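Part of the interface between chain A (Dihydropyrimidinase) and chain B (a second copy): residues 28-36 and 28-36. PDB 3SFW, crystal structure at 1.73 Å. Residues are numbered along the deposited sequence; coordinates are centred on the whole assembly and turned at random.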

# COMPACT_ATOMS: atom_id res chain seq x y z
N VAL A 28 11.04 42.28 -15.99
CA VAL A 28 9.71 42.60 -16.48
C VAL A 28 9.12 43.70 -15.62
O VAL A 28 9.22 43.63 -14.40
N VAL A 29 8.62 44.77 -16.25
CA VAL A 29 8.06 45.91 -15.50
C VAL A 29 6.57 46.13 -15.71
O VAL A 29 5.92 46.79 -14.88
N ALA A 30 6.00 45.58 -16.78
CA ALA A 30 4.55 45.68 -16.99
C ALA A 30 4.04 44.59 -17.87
O ALA A 30 4.75 44.09 -18.75
N ILE A 31 2.77 44.24 -17.68
CA ILE A 31 2.11 43.33 -18.56
C ILE A 31 0.73 43.92 -18.76
O ILE A 31 0.15 44.43 -17.81
N GLY A 32 0.22 43.85 -19.98
CA GLY A 32 -1.01 44.59 -20.25
C GLY A 32 -1.44 44.45 -21.68
O GLY A 32 -0.64 44.21 -22.57
N SER A 33 -2.73 44.68 -21.89
CA SER A 33 -3.33 44.57 -23.21
C SER A 33 -3.14 45.86 -24.04
O SER A 33 -3.19 45.83 -25.27
N ASP A 34 -2.88 46.98 -23.38
CA ASP A 34 -2.77 48.26 -24.10
C ASP A 34 -1.74 49.17 -23.44
O ASP A 34 -2.09 50.22 -22.92
N LEU A 35 -0.48 48.74 -23.40
CA LEU A 35 0.51 49.45 -22.59
C LEU A 35 0.97 50.79 -23.20
O LEU A 35 1.51 51.64 -22.49
N GLN A 36 0.87 50.92 -24.52
CA GLN A 36 1.40 52.12 -25.24
C GLN A 36 2.82 52.49 -24.79
O GLN A 36 3.10 53.66 -24.47
N VAL B 28 -9.09 42.99 -15.31
CA VAL B 28 -7.74 43.50 -15.11
C VAL B 28 -7.12 43.76 -16.48
O VAL B 28 -7.24 42.92 -17.36
N VAL B 29 -6.57 44.96 -16.68
CA VAL B 29 -5.97 45.32 -17.98
C VAL B 29 -4.47 45.57 -17.94
O VAL B 29 -3.81 45.50 -18.99
N ALA B 30 -3.91 45.81 -16.76
CA ALA B 30 -2.45 45.97 -16.65
C ALA B 30 -1.97 45.69 -15.26
O ALA B 30 -2.69 45.90 -14.27
N ILE B 31 -0.72 45.25 -15.16
CA ILE B 31 -0.09 45.10 -13.89
C ILE B 31 1.32 45.62 -14.10
O ILE B 31 1.91 45.37 -15.15
N GLY B 32 1.85 46.33 -13.12
CA GLY B 32 3.11 47.02 -13.37
C GLY B 32 3.56 47.82 -12.19
O GLY B 32 2.75 48.25 -11.37
N SER B 33 4.86 48.08 -12.15
CA SER B 33 5.47 48.83 -11.07
C SER B 33 5.34 50.36 -11.27
O SER B 33 5.41 51.13 -10.31
N ASP B 34 5.12 50.79 -12.50
CA ASP B 34 5.07 52.23 -12.78
C ASP B 34 4.07 52.54 -13.89
O ASP B 34 4.46 52.99 -14.96
N LEU B 35 2.79 52.24 -13.66
CA LEU B 35 1.82 52.29 -14.75
C LEU B 35 1.42 53.74 -15.16
O LEU B 35 0.91 53.95 -16.26
N GLN B 36 1.55 54.68 -14.23
CA GLN B 36 1.08 56.08 -14.47
C GLN B 36 -0.33 56.13 -15.07
O GLN B 36 -0.57 56.82 -16.08

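Where two copies of a strand meet edge to edge across a two-fold axis, the backbone sets the spacing and the side chains fill what it leaves; this pair from dihydropyrimidinase is a compact example. The strands run antiparallel and are centred on A:Ile31 and B:Ile31, whose main chains exchange two hydrogen bonds, A:Ile31 N to B:Ile31 O and B:Ile31 N to A:Ile31 O, each 2.9 Å. Because the axis is exact, every contact described for one copy recurs in the other.

The side chains of the paired residues divide between the two faces of the sheet, but apolar contact across the stretches is made on the face of A:Ala30 and B:Gly32. The isoleucines, chi1 m and chi2 t, lie on one face without meeting: A:Ile31 CB comes no nearer the other stretch than 4.4 Å, at B:Ile31 O. The other carries A:Ala30 opposite B:Gly32, with their CA atoms just 4.1 Å apart. Such closeness suits a residue without a side chain: a CB on B:Gly32 would sit tightly against A:Ala30 CB and clash with B:Leu35 CD2 of its own chain. B:Leu35, chi1 m and chi2 t, starts sideways from the loop, but its end comes nearer the partner strand, bringing CD2 to 4.2 Å from A:Ala30 CB.

Polar contacts gather around the carbonyl of A:Val29. Its O accepts a hydrogen bond from B:Ser33 N at 3.2 Å, and B:Gly32 CA makes a CA-H...O contact with the same O, also at 3.2 Å. B:Ser33 OG lies 3.3 Å from A:Val29 O, at best a weak bond, its chi1 of 31° falling between wells. The CA-to-CB bond of A:Val29 points sideways (chi1 m), and A:Val29 CB lies 3.9 Å from B:Ser33 OG.

Water completes the seam. Water 1 donates to A:Val29 O and accepts from B:Asp34 N, both at 2.8 Å, carrying the link into the loop beyond the strand; water 2 repeats this between B:Val29 O and A:Asp34 N.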

# COMPACT_ATOMS: atom_id res chain seq x y z
CB VAL A 28 8.81 41.36 -16.39
CG1 VAL A 28 7.36 41.73 -16.77
CG2 VAL A 28 9.36 40.23 -17.35
CB VAL A 29 8.85 47.25 -15.76
CG1 VAL A 29 10.29 47.10 -15.25
CG2 VAL A 29 8.77 47.63 -17.22
CB ALA A 30 4.18 47.09 -17.61
CB ILE A 31 2.01 41.94 -17.93
CG1 ILE A 31 3.44 41.44 -17.55
CG2 ILE A 31 1.24 40.99 -18.89
CD1 ILE A 31 3.36 40.03 -16.74
CB SER A 33 -4.83 44.26 -23.05
OG SER A 33 -5.31 44.85 -21.85
CB ASP A 34 -4.15 48.95 -24.16
CG ASP A 34 -4.18 50.18 -25.09
OD1 ASP A 34 -3.36 50.24 -26.04
OD2 ASP A 34 -5.00 51.10 -24.84
CB LEU A 35 1.74 48.54 -22.34
CG LEU A 35 1.48 47.33 -21.42
CD1 LEU A 35 2.71 46.50 -21.30
CD2 LEU A 35 1.02 47.81 -20.02
CB GLN A 36 0.45 53.33 -25.10
CG GLN A 36 -0.97 53.04 -25.60
CD GLN A 36 -1.97 54.11 -25.16
OE1 GLN A 36 -1.61 55.14 -24.60
NE2 GLN A 36 -3.25 53.85 -25.41
CB VAL B 28 -6.89 42.46 -14.37
CG1 VAL B 28 -5.42 42.93 -14.30
CG2 VAL B 28 -7.47 42.24 -12.92
CB VAL B 29 -6.70 46.54 -18.66
CG1 VAL B 29 -8.15 46.16 -18.98
CG2 VAL B 29 -6.58 47.77 -17.79
CB ALA B 30 -2.01 47.43 -17.08
CB ILE B 31 -0.05 43.62 -13.48
CG1 ILE B 31 -1.51 43.05 -13.46
CG2 ILE B 31 0.70 43.49 -12.11
CD1 ILE B 31 -1.49 41.45 -13.16
CB SER B 33 6.95 48.43 -10.97
OG SER B 33 7.43 48.08 -12.25
CB ASP B 34 6.48 52.74 -13.17
CG ASP B 34 6.57 54.28 -13.25
OD1 ASP B 34 5.77 54.97 -12.58
OD2 ASP B 34 7.43 54.79 -14.03
CB LEU B 35 0.55 51.49 -14.37
CG LEU B 35 0.75 49.96 -14.29
CD1 LEU B 35 -0.52 49.30 -13.86
CD2 LEU B 35 1.21 49.41 -15.65
CB GLN B 36 2.07 56.87 -15.34
CG GLN B 36 3.49 56.92 -14.76
CD GLN B 36 4.53 57.41 -15.76
OE1 GLN B 36 4.19 57.85 -16.87
NE2 GLN B 36 5.80 57.32 -15.39
O HOH W 1 5.18 49.49 -14.93
O HOH W 2 -2.96 47.57 -20.69